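Local coordinates for heparin binding protein (Homo sapiens, PDB 1A7S) that binds heparin and the lipopolysaccharide of Gram-negative bacteria as a protease-like neutrophil granule protein that kills such bacteria and attracts monocytes and fibroblasts, at residues A[144-149]-A[160-164]; A[121-127]-A[177-182]; A[1-5]-A[168-174]; A[110-115]-A[206-211]. All coordinates share one frame; numbering follows the deposited sequence.

Interaction 1 of 4, residues A[144-149]-A[160-164]; sequences VNVTVT and CTGVL. With NAG (2-acetamido-2-deoxy-beta-D-glucopyranose), chain B.
Val146 spreads its two methyl groups over two residues of 160-164. With chi1 at -52° its CG1 lies beside the backbone N and meets Val163 CG1 at 3.8 Å, while CG2 sits in the cramped position between N and the carbonyl carbon and presses on Thr161 CB at 3.6 Å. Thr161 meets it obliquely, OG1 and CG2 both within packing distance of the same Val146 methyl. Val163 CG1 also lies 3.5 Å from Asn145 O, so one methyl covers both a carbonyl and a neighbouring valine. At the other end Thr149 turns OG1 between its N and carbonyl carbon (chi1 72°), which lays the hydroxyl oxygen against Cys160 CB at 3.3 Å. The backbone beside it donates from Thr149 N to Cys160 O at 2.9 Å. Thr147 and Gly162 form two backbone N-H...O hydrogen bonds, as an antiparallel hydrogen-bonded pair. Asn145 leads its side chain off this contact and carries N-acetylglucosamine on ND2, and Cys160 is tied by its disulfide to Cys154. Strands 142-148 and 158-162 thus make a beta hairpin of the C-terminal barrel of the chymotrypsin fold.

Interaction 2 of 4, residues A[121-127]-A[177-182]; sequences TRCQVAG and TPLVCE. With NAG (2-acetamido-2-deoxy-beta-D-glucopyranose), chain B; EOH (ethanol), chain G.
The disulfide between Cys123 and Cys181 pins two neighbouring antiparallel strands, 122-127 and 178-181, in the C-terminal barrel of the chymotrypsin-like fold. Both sulfurs lie beside their own backbone N, and the bridge closes with a C-S-S-C torsion of 97°, near the relaxed right angle. Leu179 packs next to it: CG stands opposite the backbone N (chi1 175°), and CD1 reaches Cys123 CB at 3.6 Å. Further along, Gln124 and Val180 form a hydrogen-bonded pair, Gln124 N reaching Val180 O and Val180 N reaching Gln124 O, each at 3.0 Å.

Beyond this pair an ethanol, probably from the crystallisation liquor, fills a position where Ala126 N and Pro178 O do not bond to each other directly. Its oxygen accepts from Ala126 N at 2.9 Å and donates to Pro178 O at 2.7 Å. Thr177 restores a direct link, its OG1 donating to Ala126 O at 2.7 Å, almost in line with the carbonyl. The same side chain sets CG2 against Val125 CG2 at 3.5 Å, the two side chains crossing at about a right angle.

At the opposite end a water donates to both Thr121 OG1 and Glu182 OE2; Thr121 OG1 has a second partner in Glu118 O. Arg122 starts away from the other strand and bends at chi3 (62°); its NH2 comes to 3.1 Å from O5 of the sugar on Asn145. The disulfide thus ties the strands covalently beside the Gln124-Val180 bonds, and the Thr177 hydroxyl joins them again at the other end.

Interaction 3 of 4, residues A[1-5]-A[168-174]; sequences IVGGR and GGICNGD. With NAG (2-acetamido-2-deoxy-beta-D-glucopyranose), chain B; EOH (ethanol), chain L.
Ile1 offers its free amino group to Asp174 in the salt bridge that marks a processed chymotrypsin-family protein, where the new N-terminus enters the body of the molecule and pairs with the aspartate just before the position of the catalytic serine in active relatives. Ile1 N lies 2.7 Å from Asp174 OD2, on the syn lone pair of that oxygen. The anti lone pair of the same oxygen takes Cys171 N at 2.9 Å, and OD1 is held by Gly129 N, so the carboxylate is gripped at both oxygens and its rotation is fixed. This gathering of donors, with the positive amino group among them, would favour the ionised form.

The side chain of Ile1 starts away from 168-174, and its end comes back to the carboxylate. CB lies 4.0 Å from Gly169 O, and the CG2 branch meets the same carbonyl oxygen. The other branch stands beside the backbone N (chi1 -60°) and brings CG1 to 3.6 Å from Asp174 OD2. The chain turns once more (chi2 -70°), so that CD1 ends 3.5 Å from Asp174 OD2, the two side chains crossing at about a right angle, and it only just touches Ile170 CG2. Hydrocarbon thus lies against the ion pair.

Behind Ile1, Val2 and Gly169 form a single antiparallel bridge, Val2 N donating to Gly169 O at 2.8 Å and Gly169 N returning a bond to Val2 O. Arg5, which takes no part in this pairing, meets the sugar on Asn145: the acetyl methyl C8 of the sugar lies over the centre of one guanidinium face, and Arg5 NH1 donates to the sugar O3 at 3.2 Å.

Interaction 4 of 4, residues A[110-115]-A[206-211]; sequences LPLQNA and VALFRD. With NAG (2-acetamido-2-deoxy-beta-D-glucopyranose), chain C.
Gln113 places its amide against the start of the C-terminal helix and carries the tight half of this contact. Its CG is opposite the backbone N (chi1 179°) and the chain then bends at chi2 (71°), which brings OE1 to Asp211 N at 2.9 Å. That bond is practically straight and lies in the amide carbonyl plane, so a side chain from a distant loop satisfies an amide in the first turn of the helix. The other end of the group is held as well: NE2 donates to Leu208 O at 3.0 Å, arriving well above the peptide plane, and to Asn114 OD1. Bonds at both ends fix the flip of the amide. Next to it, Ala207 O receives Asn114 N at 2.9 Å, and Ala207 CB is pressed to 3.2 Å from the O of Ala115, the last residue of the type II turn that begins at Leu112. Pro111 CG closes on the same methyl, and Leu110 CD2 and Pro111 CD both meet Val206 CG1.

Toward solvent the packing becomes sparse. The Leu112 side chain offers only CD2, 3.9 Å from Arg210 NH1, though its carbonyl O packs on Ala207 CB; Asp211 merely lays its carboxylate across Gln113 CB and CG, and Asn114 carries an N-acetylglucosamine on ND2. Arg210 spans the two regimes. Its NH1 donates to Pro111 O at 2.9 Å, with the oxygen in the guanidinium plane, while NE forms a salt bridge with Asp214. Loop 110-115, between the two barrels, is joined here to the start of helix 210-218, consistent with the chymotrypsin fold, in which the chain ends in a helix.

In the fold
Interactions 1 and 2 share one sheet through neighbouring strands 142-148 and 122-127; the centres of the two interactions are about 9 Å apart, and Val146 O lies 2.8 Å from Cys123 N. Interaction 3 abuts both at about 12 Å between centres, Ile1 CG2 lying 3.7 Å from Val144 CG1 and Gly127 CA 3.4 Å from Asp174 OD1, so the buried N-terminus rests on this sheet. Asp174 just precedes the position of the catalytic serine in active relatives of this protease homologue. The sugar on Asn145 also gathers Arg122 and Arg5, linking all three. Interaction 4 stands apart, its centre about 25 Å from that of interaction 3, with its own sugar on Asn114.

Interaction 1 of 4, residues A[144-149]-A[160-164]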
# COMPACT_ATOMS: atom_id res chain seq x y z
N VAL A 144 7.25 8.91 -5.77
CA VAL A 144 8.71 9.03 -5.77
C VAL A 144 9.34 7.76 -6.36
O VAL A 144 8.80 6.66 -6.18
CB VAL A 144 9.23 9.29 -4.34
CG1 VAL A 144 8.84 8.23 -3.32
CG2 VAL A 144 10.64 9.74 -4.26
N ASN A 145 10.44 7.95 -7.08
CA ASN A 145 11.26 6.87 -7.56
C ASN A 145 12.13 6.37 -6.40
O ASN A 145 12.75 7.23 -5.74
CB ASN A 145 12.19 7.37 -8.65
CG ASN A 145 11.48 7.64 -9.97
OD1 ASN A 145 10.43 7.07 -10.27
ND2 ASN A 145 12.11 8.52 -10.76
N VAL A 146 12.20 5.09 -6.18
CA VAL A 146 13.00 4.51 -5.13
C VAL A 146 13.81 3.35 -5.71
O VAL A 146 13.41 2.80 -6.77
CB VAL A 146 12.23 4.12 -3.88
CG1 VAL A 146 11.37 5.29 -3.34
CG2 VAL A 146 11.31 2.92 -4.14
N THR A 147 14.85 2.96 -5.01
CA THR A 147 15.72 1.86 -5.48
C THR A 147 15.86 0.84 -4.39
O THR A 147 16.09 1.18 -3.22
CB THR A 147 17.11 2.45 -5.87
OG1 THR A 147 16.88 3.40 -6.91
CG2 THR A 147 18.00 1.35 -6.41
N VAL A 148 15.76 -0.43 -4.72
CA VAL A 148 15.91 -1.52 -3.71
C VAL A 148 17.31 -1.55 -3.20
O VAL A 148 18.27 -1.51 -3.95
CB VAL A 148 15.52 -2.86 -4.38
CG1 VAL A 148 15.81 -4.03 -3.42
CG2 VAL A 148 14.05 -2.83 -4.79
N THR A 149 17.43 -1.60 -1.86
CA THR A 149 18.70 -1.63 -1.17
C THR A 149 19.37 -3.00 -1.22
O THR A 149 18.74 -4.00 -1.46
CB THR A 149 18.57 -1.27 0.33
OG1 THR A 149 17.93 -2.37 1.00
CG2 THR A 149 17.80 -0.02 0.59
N CYS A 160 13.47 -3.47 1.06
CA CYS A 160 13.84 -2.14 1.51
C CYS A 160 14.29 -1.29 0.34
O CYS A 160 14.85 -1.78 -0.62
CB CYS A 160 14.96 -2.20 2.53
SG CYS A 160 14.53 -3.06 4.02
N THR A 161 13.98 0.03 0.48
CA THR A 161 14.31 0.97 -0.57
C THR A 161 14.91 2.22 -0.04
O THR A 161 14.79 2.56 1.15
CB THR A 161 13.07 1.34 -1.41
OG1 THR A 161 12.13 2.07 -0.59
CG2 THR A 161 12.36 0.14 -1.94
N GLY A 162 15.61 2.91 -0.93
CA GLY A 162 16.17 4.21 -0.62
C GLY A 162 16.12 5.09 -1.85
O GLY A 162 15.77 4.67 -2.97
N VAL A 163 16.52 6.33 -1.67
CA VAL A 163 16.60 7.33 -2.70
C VAL A 163 18.01 7.98 -2.67
O VAL A 163 18.76 7.82 -1.73
CB VAL A 163 15.54 8.43 -2.54
CG1 VAL A 163 14.15 7.81 -2.61
CG2 VAL A 163 15.71 9.14 -1.18
N LEU A 164 18.32 8.62 -3.76
CA LEU A 164 19.63 9.30 -3.87
C LEU A 164 19.57 10.69 -3.26
O LEU A 164 20.65 11.25 -2.98
CB LEU A 164 19.97 9.45 -5.37
CG LEU A 164 20.31 8.19 -6.10
CD1 LEU A 164 20.65 8.47 -7.55
CD2 LEU A 164 21.47 7.41 -5.40
C1 NAG B . 11.73 8.74 -12.13
C2 NAG B . 11.61 10.30 -12.23
C3 NAG B . 11.41 10.66 -13.69
C4 NAG B . 12.72 10.15 -14.45
C5 NAG B . 12.61 8.61 -14.32
C6 NAG B . 13.85 7.90 -14.82
C7 NAG B . 10.41 11.31 -10.30
C8 NAG B . 9.12 11.54 -9.59
N2 NAG B . 10.36 10.71 -11.52
O3 NAG B . 11.43 12.05 -13.83
O4 NAG B . 12.46 10.53 -15.84
O5 NAG B . 12.85 8.31 -12.93
O6 NAG B . 14.98 8.69 -14.62
O7 NAG B . 11.46 11.57 -9.82

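Interaction 2 of 4, residues A[121-127]-A[177-182]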
# COMPACT_ATOMS: atom_id res chain seq x y z
N THR A 121 17.17 -2.46 -8.21
CA THR A 121 15.92 -2.38 -9.05
C THR A 121 15.22 -1.06 -8.70
O THR A 121 15.07 -0.69 -7.56
CB THR A 121 15.01 -3.56 -8.66
OG1 THR A 121 15.68 -4.76 -8.99
CG2 THR A 121 13.70 -3.54 -9.52
N ARG A 122 14.84 -0.37 -9.75
CA ARG A 122 14.07 0.87 -9.65
C ARG A 122 12.57 0.54 -9.50
O ARG A 122 12.02 -0.33 -10.20
CB ARG A 122 14.33 1.70 -10.92
CG ARG A 122 15.83 2.18 -10.79
CD ARG A 122 16.22 2.99 -12.01
NE ARG A 122 15.46 4.19 -12.19
CZ ARG A 122 15.90 5.43 -12.19
NH1 ARG A 122 17.16 5.72 -12.59
NH2 ARG A 122 15.08 6.42 -11.88
N CYS A 123 11.95 1.19 -8.58
CA CYS A 123 10.55 1.06 -8.25
C CYS A 123 9.95 2.48 -8.05
O CYS A 123 10.66 3.48 -8.09
CB CYS A 123 10.43 0.27 -6.93
SG CYS A 123 11.28 -1.30 -6.87
N GLN A 124 8.66 2.50 -7.79
CA GLN A 124 7.96 3.71 -7.36
C GLN A 124 7.04 3.37 -6.18
O GLN A 124 6.60 2.26 -6.05
CB GLN A 124 7.10 4.34 -8.47
CG GLN A 124 7.92 4.87 -9.63
CD GLN A 124 7.18 5.62 -10.66
OE1 GLN A 124 7.74 6.64 -11.23
NE2 GLN A 124 6.00 5.31 -10.97
N VAL A 125 6.81 4.41 -5.38
CA VAL A 125 5.82 4.37 -4.33
C VAL A 125 4.99 5.62 -4.40
O VAL A 125 5.60 6.74 -4.60
CB VAL A 125 6.44 4.08 -2.96
CG1 VAL A 125 7.48 5.03 -2.52
CG2 VAL A 125 5.35 3.84 -1.96
N ALA A 126 3.72 5.57 -4.28
CA ALA A 126 2.78 6.65 -4.35
C ALA A 126 1.85 6.61 -3.14
O ALA A 126 1.50 5.56 -2.62
CB ALA A 126 1.99 6.61 -5.64
N GLY A 127 1.31 7.78 -2.77
CA GLY A 127 0.39 7.87 -1.69
C GLY A 127 0.01 9.27 -1.34
O GLY A 127 0.55 10.23 -1.92
N THR A 177 0.48 1.40 1.47
CA THR A 177 0.55 1.65 0.03
C THR A 177 1.55 0.75 -0.66
O THR A 177 2.55 0.34 -0.05
CB THR A 177 0.83 3.18 -0.21
OG1 THR A 177 0.18 3.56 -1.41
CG2 THR A 177 2.30 3.48 -0.27
N PRO A 178 1.35 0.37 -1.90
CA PRO A 178 2.21 -0.62 -2.53
C PRO A 178 3.51 -0.00 -3.06
O PRO A 178 3.58 1.12 -3.53
CB PRO A 178 1.35 -1.12 -3.68
CG PRO A 178 0.49 0.05 -4.06
CD PRO A 178 0.15 0.69 -2.72
N LEU A 179 4.50 -0.84 -3.04
CA LEU A 179 5.78 -0.61 -3.76
C LEU A 179 5.64 -1.36 -5.10
O LEU A 179 5.42 -2.58 -5.07
CB LEU A 179 6.96 -1.22 -2.94
CG LEU A 179 8.31 -1.12 -3.68
CD1 LEU A 179 8.77 0.32 -3.71
CD2 LEU A 179 9.34 -2.01 -2.98
N VAL A 180 5.75 -0.64 -6.23
CA VAL A 180 5.60 -1.22 -7.52
C VAL A 180 6.96 -1.26 -8.23
O VAL A 180 7.57 -0.23 -8.41
CB VAL A 180 4.59 -0.45 -8.39
CG1 VAL A 180 4.49 -1.07 -9.73
CG2 VAL A 180 3.22 -0.46 -7.66
N CYS A 181 7.36 -2.45 -8.59
CA CYS A 181 8.61 -2.65 -9.33
C CYS A 181 8.27 -3.56 -10.50
O CYS A 181 7.65 -4.60 -10.31
CB CYS A 181 9.70 -3.32 -8.46
SG CYS A 181 9.90 -2.73 -6.79
N GLU A 182 8.69 -3.19 -11.71
CA GLU A 182 8.52 -4.02 -12.87
C GLU A 182 7.05 -4.47 -13.06
O GLU A 182 6.74 -5.59 -13.37
CB GLU A 182 9.43 -5.26 -12.83
CG GLU A 182 10.89 -5.00 -12.55
CD GLU A 182 11.83 -6.15 -12.34
OE1 GLU A 182 11.59 -7.17 -11.67
OE2 GLU A 182 12.97 -5.94 -12.79
C1 NAG B . 11.73 8.74 -12.13
C2 NAG B . 11.61 10.30 -12.23
C3 NAG B . 11.41 10.66 -13.69
C4 NAG B . 12.72 10.15 -14.45
C5 NAG B . 12.61 8.61 -14.32
C6 NAG B . 13.85 7.90 -14.82
C7 NAG B . 10.41 11.31 -10.30
C8 NAG B . 9.12 11.54 -9.59
N2 NAG B . 10.36 10.71 -11.52
O3 NAG B . 11.43 12.05 -13.83
O4 NAG B . 12.46 10.53 -15.84
O5 NAG B . 12.85 8.31 -12.93
O6 NAG B . 14.98 8.69 -14.62
O7 NAG B . 11.46 11.57 -9.82
C1 EOH G . 2.28 2.81 -6.24
C2 EOH G . 3.47 3.12 -7.06
O EOH G . 2.32 3.13 -4.80
O HOH W 1 16.11 -5.41 -11.99

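Interaction 3 of 4, residues A[1-5]-A[168-174]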
# COMPACT_ATOMS: atom_id res chain seq x y z
N ILE A 1 4.11 11.02 1.27
CA ILE A 1 5.38 10.82 0.48
C ILE A 1 6.22 12.06 0.61
O ILE A 1 5.72 13.15 0.35
CB ILE A 1 5.03 10.55 -0.99
CG1 ILE A 1 4.15 9.29 -1.20
CG2 ILE A 1 6.28 10.51 -1.88
CD1 ILE A 1 4.88 7.94 -0.94
N VAL A 2 7.50 11.85 0.96
CA VAL A 2 8.48 12.91 1.00
C VAL A 2 9.36 12.84 -0.22
O VAL A 2 9.67 11.76 -0.72
CB VAL A 2 9.31 12.82 2.33
CG1 VAL A 2 9.95 11.55 2.60
CG2 VAL A 2 10.24 14.04 2.40
N GLY A 3 9.72 14.01 -0.77
CA GLY A 3 10.66 14.03 -1.86
C GLY A 3 10.08 13.63 -3.18
O GLY A 3 10.85 13.29 -4.10
N GLY A 4 8.78 13.61 -3.31
CA GLY A 4 8.08 13.18 -4.49
C GLY A 4 7.48 14.31 -5.31
O GLY A 4 7.66 15.48 -5.03
N ARG A 5 6.76 13.91 -6.32
CA ARG A 5 6.06 14.77 -7.28
C ARG A 5 4.57 14.52 -7.23
O ARG A 5 4.11 13.41 -6.93
CB ARG A 5 6.56 14.42 -8.69
CG ARG A 5 6.04 15.04 -9.89
CD ARG A 5 6.69 14.55 -11.20
NE ARG A 5 8.14 14.89 -11.14
CZ ARG A 5 9.01 14.33 -11.97
NH1 ARG A 5 8.66 13.36 -12.82
NH2 ARG A 5 10.28 14.70 -11.87
N GLY A 168 13.57 11.12 0.83
CA GLY A 168 12.57 10.68 -0.15
C GLY A 168 12.03 9.30 0.30
O GLY A 168 12.78 8.50 0.77
N GLY A 169 10.71 9.15 0.20
CA GLY A 169 10.11 7.89 0.58
C GLY A 169 8.79 8.09 1.30
O GLY A 169 8.11 9.12 1.14
N ILE A 170 8.38 7.12 2.08
CA ILE A 170 7.09 7.09 2.73
C ILE A 170 7.02 7.94 3.95
O ILE A 170 8.04 8.25 4.60
CB ILE A 170 6.67 5.63 3.03
CG1 ILE A 170 7.54 4.99 4.09
CG2 ILE A 170 6.62 4.79 1.74
CD1 ILE A 170 7.22 3.53 4.45
N CYS A 171 5.85 8.32 4.35
CA CYS A 171 5.64 9.04 5.59
C CYS A 171 4.30 8.75 6.19
O CYS A 171 3.58 7.81 5.75
CB CYS A 171 6.00 10.51 5.43
SG CYS A 171 6.46 11.43 6.92
N ASN A 172 3.83 9.48 7.17
CA ASN A 172 2.54 9.24 7.81
C ASN A 172 1.45 9.26 6.77
O ASN A 172 1.36 10.15 5.95
CB ASN A 172 2.28 10.36 8.83
CG ASN A 172 3.37 10.74 9.75
OD1 ASN A 172 3.47 11.84 10.20
ND2 ASN A 172 4.24 9.81 10.14
N GLY A 173 0.58 8.22 6.77
CA GLY A 173 -0.52 8.14 5.82
C GLY A 173 -0.20 7.27 4.63
O GLY A 173 -1.09 6.95 3.80
N ASP A 174 1.06 6.93 4.43
CA ASP A 174 1.47 6.01 3.36
C ASP A 174 1.48 4.57 3.79
O ASP A 174 1.76 3.70 2.93
CB ASP A 174 2.80 6.42 2.79
CG ASP A 174 2.76 7.78 2.11
OD1 ASP A 174 1.78 8.08 1.38
OD2 ASP A 174 3.75 8.56 2.35
C1 NAG B . 11.73 8.74 -12.13
C2 NAG B . 11.61 10.30 -12.23
C3 NAG B . 11.41 10.66 -13.69
C4 NAG B . 12.72 10.15 -14.45
C5 NAG B . 12.61 8.61 -14.32
C6 NAG B . 13.85 7.90 -14.82
C7 NAG B . 10.41 11.31 -10.30
C8 NAG B . 9.12 11.54 -9.59
N2 NAG B . 10.36 10.71 -11.52
O3 NAG B . 11.43 12.05 -13.83
O4 NAG B . 12.46 10.53 -15.84
O5 NAG B . 12.85 8.31 -12.93
O6 NAG B . 14.98 8.69 -14.62
O7 NAG B . 11.46 11.57 -9.82
C1 EOH L . 5.88 6.69 8.20
C2 EOH L . 7.19 6.27 7.65
O EOH L . 5.98 7.88 9.06

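Interaction 4 of 4, residues A[110-115]-A[206-211]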
# COMPACT_ATOMS: atom_id res chain seq x y z
N LEU A 110 0.36 -9.13 -8.86
CA LEU A 110 1.26 -9.59 -7.82
C LEU A 110 2.40 -10.41 -8.39
O LEU A 110 2.24 -11.10 -9.38
CB LEU A 110 0.48 -10.49 -6.83
CG LEU A 110 -0.73 -9.89 -6.15
CD1 LEU A 110 -1.52 -10.96 -5.41
CD2 LEU A 110 -0.26 -8.83 -5.11
N PRO A 111 3.52 -10.43 -7.66
CA PRO A 111 4.58 -11.36 -7.97
C PRO A 111 4.14 -12.79 -7.63
O PRO A 111 3.33 -13.03 -6.74
CB PRO A 111 5.71 -10.91 -7.06
CG PRO A 111 5.06 -10.27 -5.87
CD PRO A 111 3.79 -9.68 -6.40
N LEU A 112 4.78 -13.74 -8.31
CA LEU A 112 4.63 -15.14 -7.96
C LEU A 112 5.38 -15.46 -6.66
O LEU A 112 6.32 -14.72 -6.27
CB LEU A 112 5.19 -16.05 -9.10
CG LEU A 112 4.43 -16.00 -10.41
CD1 LEU A 112 5.21 -16.68 -11.49
CD2 LEU A 112 3.04 -16.64 -10.30
N GLN A 113 4.96 -16.49 -5.97
CA GLN A 113 5.56 -16.91 -4.74
C GLN A 113 7.05 -16.99 -4.87
O GLN A 113 7.60 -17.63 -5.82
CB GLN A 113 4.97 -18.24 -4.28
CG GLN A 113 5.51 -18.82 -3.00
CD GLN A 113 5.08 -18.02 -1.76
OE1 GLN A 113 3.96 -17.65 -1.60
NE2 GLN A 113 6.07 -17.86 -0.83
N ASN A 114 7.79 -16.41 -3.96
CA ASN A 114 9.22 -16.45 -3.87
C ASN A 114 9.96 -15.68 -4.96
O ASN A 114 11.17 -15.70 -5.04
CB ASN A 114 9.81 -17.86 -3.74
CG ASN A 114 9.42 -18.58 -2.50
OD1 ASN A 114 8.95 -17.98 -1.51
ND2 ASN A 114 9.56 -19.90 -2.50
N ALA A 115 9.25 -14.88 -5.75
CA ALA A 115 9.92 -14.02 -6.73
C ALA A 115 10.81 -13.01 -5.94
O ALA A 115 10.50 -12.68 -4.81
CB ALA A 115 8.93 -13.22 -7.57
N VAL A 206 5.97 -8.93 -0.45
CA VAL A 206 4.74 -9.52 -0.94
C VAL A 206 4.95 -10.92 -1.47
O VAL A 206 4.11 -11.82 -1.25
CB VAL A 206 4.04 -8.63 -1.94
CG1 VAL A 206 2.81 -9.31 -2.56
CG2 VAL A 206 3.57 -7.33 -1.31
N ALA A 207 6.03 -11.14 -2.18
CA ALA A 207 6.25 -12.43 -2.81
C ALA A 207 6.34 -13.59 -1.82
O ALA A 207 6.13 -14.74 -2.20
CB ALA A 207 7.47 -12.40 -3.70
N LEU A 208 6.65 -13.30 -0.58
CA LEU A 208 6.68 -14.38 0.44
C LEU A 208 5.30 -14.90 0.74
O LEU A 208 5.17 -15.97 1.33
CB LEU A 208 7.30 -13.86 1.72
CG LEU A 208 8.76 -13.49 1.71
CD1 LEU A 208 9.17 -12.93 3.07
CD2 LEU A 208 9.57 -14.71 1.28
N PHE A 209 4.28 -14.08 0.47
CA PHE A 209 2.89 -14.33 0.91
C PHE A 209 1.96 -14.65 -0.26
O PHE A 209 0.75 -14.73 -0.05
CB PHE A 209 2.36 -13.07 1.61
CG PHE A 209 3.12 -12.73 2.86
CD1 PHE A 209 2.67 -13.25 4.05
CD2 PHE A 209 4.19 -11.90 2.84
CE1 PHE A 209 3.46 -13.07 5.18
CE2 PHE A 209 4.94 -11.65 3.95
CZ PHE A 209 4.59 -12.27 5.13
N ARG A 210 2.47 -14.88 -1.47
CA ARG A 210 1.54 -15.07 -2.60
C ARG A 210 0.61 -16.24 -2.45
O ARG A 210 -0.57 -16.13 -2.73
CB ARG A 210 2.31 -15.14 -3.91
CG ARG A 210 1.49 -15.43 -5.13
CD ARG A 210 0.44 -14.35 -5.43
NE ARG A 210 -0.41 -14.73 -6.54
CZ ARG A 210 -0.11 -14.57 -7.82
NH1 ARG A 210 1.00 -14.03 -8.19
NH2 ARG A 210 -0.98 -14.98 -8.77
N ASP A 211 1.13 -17.40 -2.07
CA ASP A 211 0.26 -18.56 -1.92
C ASP A 211 -0.80 -18.28 -0.85
O ASP A 211 -1.98 -18.67 -1.00
CB ASP A 211 1.06 -19.81 -1.53
CG ASP A 211 1.98 -20.33 -2.62
OD1 ASP A 211 1.93 -19.87 -3.76
OD2 ASP A 211 2.73 -21.29 -2.27
C1 NAG C . 9.28 -20.68 -1.37
C2 NAG C . 8.94 -22.14 -1.80
C3 NAG C . 8.61 -22.92 -0.49
C4 NAG C . 9.84 -22.82 0.42
C5 NAG C . 10.10 -21.30 0.74
C6 NAG C . 11.22 -21.04 1.67
C7 NAG C . 7.56 -22.42 -3.83
C8 NAG C . 6.22 -22.41 -4.39
N2 NAG C . 7.67 -22.09 -2.52
O3 NAG C . 8.39 -24.29 -0.84
O4 NAG C . 9.51 -23.48 1.65
O5 NAG C . 10.43 -20.69 -0.56
O6 NAG C . 12.44 -21.52 1.15
O7 NAG C . 8.46 -22.83 -4.43